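Long-range contacts in erythrocyte binding antigen 140 (Plasmodium falciparum, PDB 4GF2), which probably binds sialylated glycophorin C on the host erythrocyte through its paired Duffy binding domains as the malaria parasite invades: residues Gln42-Asn47 and Val67-Lys72; Asn92-Phe97 and Asn149-Met154; Arg312-Asn317 and Thr347-Arg352; Asn317-Asn322 and Ala376-Tyr381. The protein carries 3 engineered substitutions. All blocks are in the same frame, centred on the assembly; numbering follows the deposited sequence.

Contact 1: residues Gln42-Asn47 and Val67-Lys72; sequences QLCIAN and VNTEAK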
# COMPACT_ATOMS: atom_id res chain seq x y z
N GLN A 42 20.40 -20.15 20.42
CA GLN A 42 20.23 -21.57 20.72
C GLN A 42 21.55 -22.32 20.87
O GLN A 42 21.56 -23.55 20.95
CB GLN A 42 19.38 -22.24 19.64
CG GLN A 42 17.95 -21.74 19.60
CD GLN A 42 17.02 -22.73 18.92
OE1 GLN A 42 17.07 -22.92 17.70
NE2 GLN A 42 16.17 -23.37 19.71
N LEU A 43 22.65 -21.59 20.91
CA LEU A 43 23.96 -22.19 21.11
C LEU A 43 23.90 -23.17 22.28
O LEU A 43 23.32 -22.86 23.32
CB LEU A 43 25.01 -21.12 21.39
CG LEU A 43 26.47 -21.58 21.36
CD1 LEU A 43 26.92 -21.91 19.94
CD2 LEU A 43 27.38 -20.54 21.99
N CYS A 44 24.48 -24.35 22.10
CA CYS A 44 24.37 -25.41 23.10
C CYS A 44 25.24 -25.13 24.32
O CYS A 44 26.45 -25.33 24.28
CB CYS A 44 24.76 -26.75 22.48
SG CYS A 44 24.64 -28.13 23.63
N ILE A 45 24.62 -24.68 25.40
CA ILE A 45 25.34 -24.32 26.61
C ILE A 45 24.71 -24.87 27.90
O ILE A 45 25.31 -24.79 28.97
CB ILE A 45 25.45 -22.79 26.74
CG1 ILE A 45 24.05 -22.18 26.89
CG2 ILE A 45 26.15 -22.22 25.52
CD1 ILE A 45 24.05 -20.68 27.00
N ALA A 46 23.51 -25.43 27.78
CA ALA A 46 22.78 -25.93 28.94
C ALA A 46 23.63 -26.85 29.81
O ALA A 46 23.53 -26.83 31.03
CB ALA A 46 21.52 -26.65 28.49
N ASN A 47 24.46 -27.67 29.17
CA ASN A 47 25.23 -28.67 29.90
C ASN A 47 26.12 -28.06 30.98
O ASN A 47 26.38 -28.70 32.00
CB ASN A 47 26.06 -29.52 28.94
CG ASN A 47 25.19 -30.36 28.03
OD1 ASN A 47 24.58 -31.33 28.48
ND2 ASN A 47 25.12 -29.99 26.76
N VAL A 67 30.47 -28.27 22.51
CA VAL A 67 30.77 -28.02 21.10
C VAL A 67 30.37 -29.21 20.23
O VAL A 67 29.79 -29.03 19.15
CB VAL A 67 32.27 -27.69 20.87
CG1 VAL A 67 32.65 -26.43 21.61
CG2 VAL A 67 33.17 -28.85 21.27
N ASN A 68 30.65 -30.42 20.70
CA ASN A 68 30.32 -31.63 19.97
C ASN A 68 28.80 -31.80 19.82
O ASN A 68 28.32 -32.26 18.79
CB ASN A 68 30.92 -32.85 20.67
CG ASN A 68 30.57 -34.15 19.99
OD1 ASN A 68 29.56 -34.78 20.32
ND2 ASN A 68 31.40 -34.57 19.04
N THR A 69 28.06 -31.41 20.86
CA THR A 69 26.61 -31.50 20.82
C THR A 69 26.06 -30.45 19.87
O THR A 69 25.16 -30.73 19.07
CB THR A 69 25.98 -31.33 22.21
OG1 THR A 69 26.46 -32.36 23.09
CG2 THR A 69 24.46 -31.43 22.13
N GLU A 70 26.60 -29.24 19.95
CA GLU A 70 26.20 -28.16 19.06
C GLU A 70 26.30 -28.61 17.60
O GLU A 70 25.42 -28.32 16.80
CB GLU A 70 27.08 -26.93 19.30
CG GLU A 70 26.88 -25.80 18.29
CD GLU A 70 25.54 -25.10 18.43
OE1 GLU A 70 24.82 -25.37 19.41
OE2 GLU A 70 25.22 -24.28 17.54
N ALA A 71 27.37 -29.33 17.28
CA ALA A 71 27.56 -29.86 15.92
C ALA A 71 26.45 -30.82 15.49
O ALA A 71 25.85 -30.65 14.43
CB ALA A 71 28.91 -30.54 15.82
N LYS A 72 26.17 -31.83 16.31
CA LYS A 72 25.08 -32.77 16.02
C LYS A 72 23.78 -32.03 15.74
O LYS A 72 23.10 -32.29 14.74
CB LYS A 72 24.83 -33.72 17.20
CG LYS A 72 25.89 -34.77 17.43
CD LYS A 72 25.41 -35.79 18.45
CE LYS A 72 26.51 -36.74 18.87
NZ LYS A 72 26.01 -37.76 19.84

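Contact 2: residues Asn92-Phe97 and Asn149-Met154; sequences NSFSDF and NLWNHM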
# COMPACT_ATOMS: atom_id res chain seq x y z
N ASN A 92 30.70 -20.59 12.64
CA ASN A 92 30.19 -19.41 13.33
C ASN A 92 29.80 -19.70 14.76
O ASN A 92 29.90 -18.83 15.62
CB ASN A 92 29.02 -18.80 12.56
CG ASN A 92 29.46 -18.16 11.27
OD1 ASN A 92 30.64 -17.87 11.09
ND2 ASN A 92 28.52 -17.91 10.38
N SER A 93 29.37 -20.92 15.03
CA SER A 93 29.05 -21.29 16.40
C SER A 93 30.32 -21.49 17.21
O SER A 93 30.36 -21.14 18.39
CB SER A 93 28.17 -22.54 16.45
OG SER A 93 26.81 -22.18 16.35
N PHE A 94 31.36 -22.04 16.58
CA PHE A 94 32.63 -22.20 17.27
C PHE A 94 33.16 -20.83 17.69
O PHE A 94 33.69 -20.67 18.79
CB PHE A 94 33.66 -22.89 16.38
CG PHE A 94 35.01 -23.04 17.02
CD1 PHE A 94 35.23 -24.01 17.99
CD2 PHE A 94 36.06 -22.22 16.66
CE1 PHE A 94 36.47 -24.15 18.58
CE2 PHE A 94 37.30 -22.36 17.25
CZ PHE A 94 37.50 -23.33 18.21
N SER A 95 33.00 -19.86 16.81
CA SER A 95 33.48 -18.51 17.08
C SER A 95 32.71 -17.88 18.23
O SER A 95 33.28 -17.15 19.04
CB SER A 95 33.35 -17.65 15.83
OG SER A 95 34.09 -18.21 14.76
N ASP A 96 31.41 -18.16 18.32
CA ASP A 96 30.59 -17.62 19.40
C ASP A 96 30.93 -18.28 20.73
O ASP A 96 30.87 -17.63 21.78
CB ASP A 96 29.10 -17.78 19.09
CG ASP A 96 28.58 -16.70 18.16
OD1 ASP A 96 29.10 -15.56 18.22
OD2 ASP A 96 27.66 -16.98 17.37
N PHE A 97 31.29 -19.56 20.70
CA PHE A 97 31.79 -20.21 21.90
C PHE A 97 33.01 -19.45 22.42
O PHE A 97 33.14 -19.19 23.61
CB PHE A 97 32.18 -21.67 21.64
CG PHE A 97 31.02 -22.63 21.68
CD1 PHE A 97 30.25 -22.76 22.82
CD2 PHE A 97 30.72 -23.42 20.57
CE1 PHE A 97 29.18 -23.65 22.85
CE2 PHE A 97 29.66 -24.31 20.61
CZ PHE A 97 28.89 -24.42 21.75
N ASN A 149 41.94 -28.37 20.31
CA ASN A 149 41.27 -29.59 20.73
C ASN A 149 39.75 -29.44 20.72
O ASN A 149 39.04 -30.38 20.36
CB ASN A 149 41.76 -30.01 22.12
CG ASN A 149 41.01 -31.20 22.67
OD1 ASN A 149 40.54 -31.18 23.81
ND2 ASN A 149 40.87 -32.24 21.85
N LEU A 150 39.26 -28.27 21.11
CA LEU A 150 37.83 -28.01 21.11
C LEU A 150 37.25 -28.05 19.69
O LEU A 150 36.20 -28.64 19.45
CB LEU A 150 37.53 -26.66 21.76
CG LEU A 150 37.65 -26.59 23.28
CD1 LEU A 150 37.57 -25.15 23.76
CD2 LEU A 150 36.57 -27.42 23.94
N TRP A 151 37.95 -27.42 18.75
CA TRP A 151 37.51 -27.41 17.36
C TRP A 151 37.51 -28.83 16.80
O TRP A 151 36.50 -29.30 16.28
CB TRP A 151 38.42 -26.52 16.52
CG TRP A 151 38.20 -26.67 15.04
CD1 TRP A 151 39.07 -27.20 14.14
CD2 TRP A 151 37.05 -26.27 14.30
NE1 TRP A 151 38.52 -27.16 12.88
CE2 TRP A 151 37.28 -26.59 12.95
CE3 TRP A 151 35.83 -25.67 14.65
CZ2 TRP A 151 36.35 -26.33 11.95
CZ3 TRP A 151 34.90 -25.42 13.65
CH2 TRP A 151 35.17 -25.75 12.32
N ASN A 152 38.65 -29.51 16.93
CA ASN A 152 38.78 -30.86 16.43
C ASN A 152 37.67 -31.78 16.92
O ASN A 152 37.12 -32.57 16.15
CB ASN A 152 40.14 -31.44 16.81
CG ASN A 152 41.26 -30.89 15.95
OD1 ASN A 152 41.02 -30.42 14.84
ND2 ASN A 152 42.48 -30.94 16.47
N HIS A 153 37.33 -31.67 18.20
CA HIS A 153 36.32 -32.54 18.79
C HIS A 153 34.92 -32.10 18.37
O HIS A 153 34.01 -32.93 18.26
CB HIS A 153 36.43 -32.53 20.31
CG HIS A 153 35.42 -33.41 20.99
ND1 HIS A 153 35.48 -34.79 20.92
CD2 HIS A 153 34.33 -33.11 21.73
CE1 HIS A 153 34.46 -35.30 21.61
NE2 HIS A 153 33.76 -34.30 22.11
N MET A 154 34.77 -30.81 18.11
CA MET A 154 33.48 -30.28 17.67
C MET A 154 33.08 -30.88 16.32
O MET A 154 31.90 -31.15 16.09
CB MET A 154 33.54 -28.75 17.54
CG MET A 154 32.25 -28.15 17.03
SD MET A 154 32.23 -26.35 17.01
CE MET A 154 30.50 -26.07 16.64

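Contact 3: residues Arg312-Asn317 and Thr347-Arg352; sequences RGFGCN and TLCLGR. With GOL (glycerol), chain E.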
# COMPACT_ATOMS: atom_id res chain seq x y z
N ARG A 312 -9.49 -1.01 -19.79
CA ARG A 312 -10.43 -2.13 -19.79
C ARG A 312 -9.97 -3.22 -18.82
O ARG A 312 -10.77 -4.03 -18.37
CB ARG A 312 -10.61 -2.66 -21.21
CG ARG A 312 -11.32 -1.66 -22.10
CD ARG A 312 -11.40 -2.10 -23.55
NE ARG A 312 -12.13 -1.13 -24.36
CZ ARG A 312 -12.26 -1.21 -25.68
NH1 ARG A 312 -11.71 -2.21 -26.36
NH2 ARG A 312 -12.95 -0.28 -26.33
N GLY A 313 -8.68 -3.22 -18.49
CA GLY A 313 -8.18 -4.12 -17.48
C GLY A 313 -8.76 -3.74 -16.13
O GLY A 313 -9.23 -4.59 -15.37
N PHE A 314 -8.75 -2.44 -15.85
CA PHE A 314 -9.26 -1.92 -14.59
C PHE A 314 -10.77 -2.11 -14.47
O PHE A 314 -11.31 -2.18 -13.36
CB PHE A 314 -8.92 -0.44 -14.46
CG PHE A 314 -9.27 0.14 -13.13
CD1 PHE A 314 -8.42 -0.01 -12.05
CD2 PHE A 314 -10.45 0.85 -12.96
CE1 PHE A 314 -8.74 0.53 -10.83
CE2 PHE A 314 -10.77 1.38 -11.74
CZ PHE A 314 -9.92 1.22 -10.67
N GLY A 315 -11.46 -2.19 -15.60
CA GLY A 315 -12.88 -2.50 -15.61
C GLY A 315 -13.77 -1.32 -15.96
O GLY A 315 -14.93 -1.27 -15.55
N CYS A 316 -13.24 -0.37 -16.72
CA CYS A 316 -14.03 0.76 -17.19
C CYS A 316 -13.90 0.94 -18.70
O CYS A 316 -13.05 0.32 -19.34
CB CYS A 316 -13.59 2.04 -16.48
SG CYS A 316 -13.91 2.03 -14.71
N ASN A 317 -14.75 1.78 -19.26
CA ASN A 317 -14.75 2.02 -20.70
C ASN A 317 -15.06 3.48 -20.99
O ASN A 317 -15.48 4.23 -20.10
CB ASN A 317 -15.77 1.11 -21.38
CG ASN A 317 -15.55 1.01 -22.88
OD1 ASN A 317 -14.41 0.95 -23.36
ND2 ASN A 317 -16.64 0.98 -23.64
N THR A 347 -22.63 6.38 -14.73
CA THR A 347 -21.55 5.80 -15.53
C THR A 347 -20.17 6.04 -14.91
O THR A 347 -19.16 5.88 -15.58
CB THR A 347 -21.57 6.36 -16.96
OG1 THR A 347 -21.23 7.75 -16.94
CG2 THR A 347 -22.95 6.19 -17.59
N LEU A 348 -20.15 6.43 -13.64
CA LEU A 348 -18.91 6.69 -12.92
C LEU A 348 -18.01 5.45 -12.86
O LEU A 348 -18.47 4.35 -12.56
CB LEU A 348 -19.23 7.15 -11.50
CG LEU A 348 -18.06 7.41 -10.55
CD1 LEU A 348 -17.27 8.63 -10.97
CD2 LEU A 348 -18.58 7.58 -9.13
N CYS A 349 -16.73 5.64 -13.15
CA CYS A 349 -15.77 4.54 -13.12
C CYS A 349 -15.30 4.22 -11.71
O CYS A 349 -14.67 5.04 -11.05
CB CYS A 349 -14.56 4.87 -14.00
SG CYS A 349 -13.19 3.70 -13.82
N LEU A 350 -15.62 3.01 -11.26
CA LEU A 350 -15.18 2.52 -9.96
C LEU A 350 -14.37 1.23 -10.09
O LEU A 350 -13.71 0.81 -9.15
CB LEU A 350 -16.38 2.29 -9.05
CG LEU A 350 -17.20 3.54 -8.71
CD1 LEU A 350 -18.42 3.16 -7.90
CD2 LEU A 350 -16.35 4.56 -7.97
N GLY A 351 -14.43 0.61 -11.26
CA GLY A 351 -13.70 -0.62 -11.49
C GLY A 351 -14.20 -1.77 -10.64
O GLY A 351 -15.29 -1.71 -10.06
N ARG A 352 -13.40 -2.82 -10.57
CA ARG A 352 -13.78 -4.06 -9.91
C ARG A 352 -13.62 -3.92 -8.40
O ARG A 352 -12.70 -4.48 -7.80
CB ARG A 352 -12.92 -5.20 -10.44
CG ARG A 352 -12.89 -5.25 -11.96
CD ARG A 352 -11.79 -6.15 -12.48
NE ARG A 352 -11.49 -5.86 -13.88
CZ ARG A 352 -12.22 -6.26 -14.91
NH1 ARG A 352 -13.32 -6.98 -14.72
NH2 ARG A 352 -11.85 -5.93 -16.15
C1 GOL E . -16.99 3.90 -17.19
O1 GOL E . -17.19 4.56 -18.42
C2 GOL E . -17.45 2.45 -17.33
O2 GOL E . -17.87 2.22 -18.66
C3 GOL E . -18.58 2.18 -16.36
O3 GOL E . -18.06 2.21 -15.06

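Contact 4: residues Asn317-Asn322 and Ala376-Tyr381; sequences NYKSNN and AQLLKY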
# COMPACT_ATOMS: atom_id res chain seq x y z
N ASN A 317 -14.75 1.78 -19.26
CA ASN A 317 -14.75 2.02 -20.70
C ASN A 317 -15.06 3.48 -20.99
O ASN A 317 -15.48 4.23 -20.10
CB ASN A 317 -15.77 1.11 -21.38
CG ASN A 317 -15.55 1.01 -22.88
OD1 ASN A 317 -14.41 0.95 -23.36
ND2 ASN A 317 -16.64 0.98 -23.64
N TYR A 318 -14.85 3.90 -22.24
CA TYR A 318 -15.16 5.25 -22.67
C TYR A 318 -16.62 5.60 -22.37
O TYR A 318 -17.49 4.73 -22.42
CB TYR A 318 -14.91 5.40 -24.18
CG TYR A 318 -13.46 5.29 -24.58
CD1 TYR A 318 -12.62 6.40 -24.53
CD2 TYR A 318 -12.93 4.09 -25.04
CE1 TYR A 318 -11.30 6.31 -24.91
CE2 TYR A 318 -11.60 4.00 -25.42
CZ TYR A 318 -10.79 5.11 -25.35
OH TYR A 318 -9.47 5.02 -25.73
N LYS A 319 -16.88 6.86 -22.06
CA LYS A 319 -18.25 7.34 -21.92
C LYS A 319 -18.89 7.26 -23.29
O LYS A 319 -18.35 7.78 -24.26
CB LYS A 319 -18.29 8.78 -21.41
CG LYS A 319 -17.42 9.05 -20.19
CD LYS A 319 -17.83 8.21 -19.00
CE LYS A 319 -16.91 8.47 -17.82
NZ LYS A 319 -17.31 7.71 -16.60
N SER A 320 -20.04 6.60 -23.38
CA SER A 320 -20.69 6.39 -24.67
C SER A 320 -21.18 7.71 -25.25
O SER A 320 -21.55 8.63 -24.52
CB SER A 320 -21.86 5.42 -24.54
OG SER A 320 -22.91 6.00 -23.78
N ASN A 321 -21.17 7.80 -26.58
CA ASN A 321 -21.65 8.99 -27.27
C ASN A 321 -23.15 9.17 -27.07
O ASN A 321 -23.66 10.29 -27.12
CB ASN A 321 -21.33 8.90 -28.76
CG ASN A 321 -19.84 8.72 -29.02
OD1 ASN A 321 -19.01 9.10 -28.20
ND2 ASN A 321 -19.50 8.14 -30.17
N ASN A 322 -23.85 8.07 -26.85
CA ASN A 322 -25.26 8.13 -26.48
C ASN A 322 -25.40 8.83 -25.14
O ASN A 322 -24.49 8.80 -24.32
CB ASN A 322 -25.86 6.72 -26.37
CG ASN A 322 -25.83 5.97 -27.68
OD1 ASN A 322 -26.01 6.56 -28.75
ND2 ASN A 322 -25.62 4.67 -27.61
N ALA A 376 -11.22 10.73 -14.55
CA ALA A 376 -10.76 12.02 -15.04
C ALA A 376 -10.44 11.96 -16.52
O ALA A 376 -10.89 12.80 -17.30
CB ALA A 376 -9.55 12.49 -14.25
N GLN A 377 -9.67 10.96 -16.92
CA GLN A 377 -9.29 10.81 -18.31
C GLN A 377 -10.52 10.63 -19.19
O GLN A 377 -10.65 11.29 -20.23
CB GLN A 377 -8.36 9.61 -18.49
CG GLN A 377 -6.94 9.83 -18.03
CD GLN A 377 -6.08 8.59 -18.21
OE1 GLN A 377 -6.55 7.47 -18.01
NE2 GLN A 377 -4.83 8.79 -18.61
N LEU A 378 -11.42 9.74 -18.79
CA LEU A 378 -12.63 9.47 -19.55
C LEU A 378 -13.48 10.72 -19.71
O LEU A 378 -14.01 10.99 -20.78
CB LEU A 378 -13.45 8.38 -18.89
CG LEU A 378 -12.78 7.01 -18.91
CD1 LEU A 378 -13.59 6.03 -18.08
CD2 LEU A 378 -12.65 6.53 -20.33
N LEU A 379 -13.62 11.48 -18.62
CA LEU A 379 -14.34 12.74 -18.66
C LEU A 379 -13.64 13.71 -19.60
O LEU A 379 -14.28 14.33 -20.45
CB LEU A 379 -14.44 13.34 -17.26
CG LEU A 379 -15.42 12.65 -16.30
CD1 LEU A 379 -15.29 13.24 -14.91
CD2 LEU A 379 -16.85 12.75 -16.80
N LYS A 380 -12.33 13.85 -19.43
CA LYS A 380 -11.55 14.74 -20.28
C LYS A 380 -11.75 14.38 -21.75
O LYS A 380 -11.86 15.26 -22.60
CB LYS A 380 -10.07 14.67 -19.92
CG LYS A 380 -9.17 15.49 -20.83
CD LYS A 380 -9.58 16.95 -20.87
CE LYS A 380 -8.63 17.78 -21.72
NZ LYS A 380 -7.26 17.87 -21.13
N TYR A 381 -11.79 13.08 -22.03
CA TYR A 381 -11.93 12.61 -23.40
C TYR A 381 -13.32 12.93 -23.95
O TYR A 381 -13.47 13.28 -25.12
CB TYR A 381 -11.68 11.11 -23.48
CG TYR A 381 -11.79 10.56 -24.89
CD1 TYR A 381 -10.75 10.71 -25.80
CD2 TYR A 381 -12.94 9.90 -25.30
CE1 TYR A 381 -10.85 10.21 -27.08
CE2 TYR A 381 -13.05 9.40 -26.59
CZ TYR A 381 -12.00 9.55 -27.47
OH TYR A 381 -12.11 9.06 -28.75
O HOH W 1 -14.56 8.59 -22.26

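Contact 1: residues Gln42-Asn47 and Val67-Lys72
The chain leaves helical geometry at Q42, is extended through L43 and C44 and then turns at I45 toward helix 46-49, while V67-K72 is a mid-portion of helix 56-78. The turn passes across the side of that helix and comes nearest at C44 and E70, whose CA atoms are 5.2 Å apart. The C44 amide faces the helix, where E70 accepts from it. The CG of E70 lies anti to its backbone N and the chain then bends at chi2 (70°), which brings OE1 to the C44 amide and OE2 beside L43 CD1. C44 N donates to E70 OE1 at 2.9 Å with a moderately bent N-H angle of 140°, reaching the oxygen from above the carboxylate plane. The same OE1 forms a salt bridge with K17, and OE2 accepts from S93 OG, so both oxygens of this buried acid are satisfied; K17 probably offsets its charge and would help keep it ionised. The L43 and E70 side chains cross at about a right angle, L43 CD1 lying 3.8 Å from E70 OE2. T69 suits the neighbouring position because it has two faces: its hydroxyl turns back to the I65 carbonyl in its own helix, while its methyl CG2 packs 3.6 Å from C44 SG. That sulfur is bonded to C14 of helix 4-14. The C14-C44 disulfide and E70 thus tie helix 4-14 and the 42-45 turn to helix 56-78, in keeping with the helical, disulfide-rich Duffy binding (DBL) fold.

Contact 2: residues Asn92-Phe97 and Asn149-Met154
Helix 83-101 and helix 132-155 pack side by side in the helical core of the first Duffy binding domain. The axes of the two segments approach to 11.3 Å and run roughly antiparallel, at 145°, a wide spacing filled by large side chains, with F94 as the central piece. Its CG is anti to the backbone N, which aims the ring straight across the interface. There it meets W151 in a T-shaped stack: the six-membered ring of the indole turns its edge to the face of F94, with planes at 68° and centroids 5.2 Å apart. The far rim of the phenyl ring slides against the opposing backbone, F94 CE1 lying 3.6 Å from W151 N. W143 meets the F94 ring as well, so phenylalanine suits a place that asks for a flat, wholly apolar group. W151 uses its one polar atom outside the pair, NE1 donating to the A167 carbonyl, and this fixes the turn of the indole. M154 belongs to the same packed region: fully extended beyond CG, it brings SD 3.8 Å from F94 CB, in an oblique Met-aromatic contact with the ring.

The packing is looser at the tip of M154, whose CE methyl only grazes S93 CB at 4.2 Å and F97 CE2 at 4.4 Å. N152, exposed and directed off the interface, marks the solvent side, while N149 and H153 lie beside L64 of helix 56-78. At the tight centre the shortest side-chain approach is W151 CE3 over the F94 face, 3.6 Å from F94 CG.

Contact 3: residues Arg312-Asn317 and Thr347-Arg352
R352 holds the end of helix 308-314 with its guanidinium edge. NE and NH2 both donate to one atom, G313 O, each at 3.0 Å; NE comes in the plane of that carbonyl, whereas NH2 reaches it from above. NH2 also makes a weak bond to R312 O. Extended from CG to NE, with a turn at chi4 (-78°), the side chain lays the guanidinium edge on G313 O, and one face of the group lies over G315 CA. G315 is the C' residue of a Schellman motif, with positive phi, C316 N bonding to L311 O and G315 N to R312 O. Having no side chain, it both adopts that backbone and lets the arginine lie close.

Beyond this cap, C316 and C349 close a disulfide (SG to SG 2.0 Å, chi3 87°). F314 turns an edge to the sulfur, CE2 standing 3.9 Å from C349 SG, and packs on G351 CA, a position where a bare CA lets the ring in. H367 and Y374 of helix 361-382 also meet this ring. R312 NE reaches N317 OD1 at 3.2 Å. A glycerol, probably from the crystallisation liquor, bridges the two segments, O1 giving a very short bond to N317 O and O3 a weak one to L348 O.

Helix end and loop 347-352 are thus held by hydrogen bonds and a disulfide, with the positive charge probably favourable at the helix C-terminus.

Contact 4: residues Asn317-Asn322 and Ala376-Tyr381
A bend at chi2 of K319 (-60°), following a CG anti to the carbonyl carbon, turns the lysine chain across L378. Y318 also has CG anti to the carbonyl carbon (chi1 -67°), while Y381, its CG anti to the backbone N, reaches out to meet the Y318 ring. Between them L378 points into the loop and forms the apolar centre. Both of its methyls sit against N317 O, CD1 at 3.3 Å, and CD2 also meets Y318 CA, at 3.7 Å. K319 crosses it at about a right angle, CE 3.6 Å from L378 CB, so the lysine contributes its aliphatic length here and its charge farther on, where NZ bonds to T347 O and forms a salt bridge with E375. No direct hydrogen bond joins the two segments; one water does so, accepting from K319 N and donating to L378 O at 2.9 Å each. The tyrosines close the more exposed end. Y318 places CE1 over one face of the Y381 ring, with CD1 3.6 Å from Y381 CD2, but the planes meet obliquely at 54°. K384 adds a cation-pi contact to Y381, a pairing that suits tyrosine at a surface.

The start of the loop, N317-K319, thus lies against helix 361-382 just after leaving helix 308-314. L378 also touches L311 and Y318 touches V308 of that shorter helix, while L379, whose tip still reaches K319 CE, packs on I394, I395 and S398 of helix 388-407.

How the contacts relate
Contacts 1 and 2 belong to one buried core in the first Duffy binding domain: helix 83-101 follows helix 56-78, and the two sites touch, N68 of contact 1 bonding to the H153 carbonyl of contact 2. Contact 1 is polar and turn-to-helix, contact 2 aromatic and helix-to-helix. Contacts 3 and 4, about 61 to 72 Å away between centres on the far side of the chain's centre, are only partly buried; they share N317, and their segments alternate along the chain. Contact 3 contains its whole disulfide, contact 1 only one half; a glutamate grips an amide in contact 1, an arginine grips carbonyls in contact 3. Contact 4 is apolar and aromatic, its one polar bridge passing through a water.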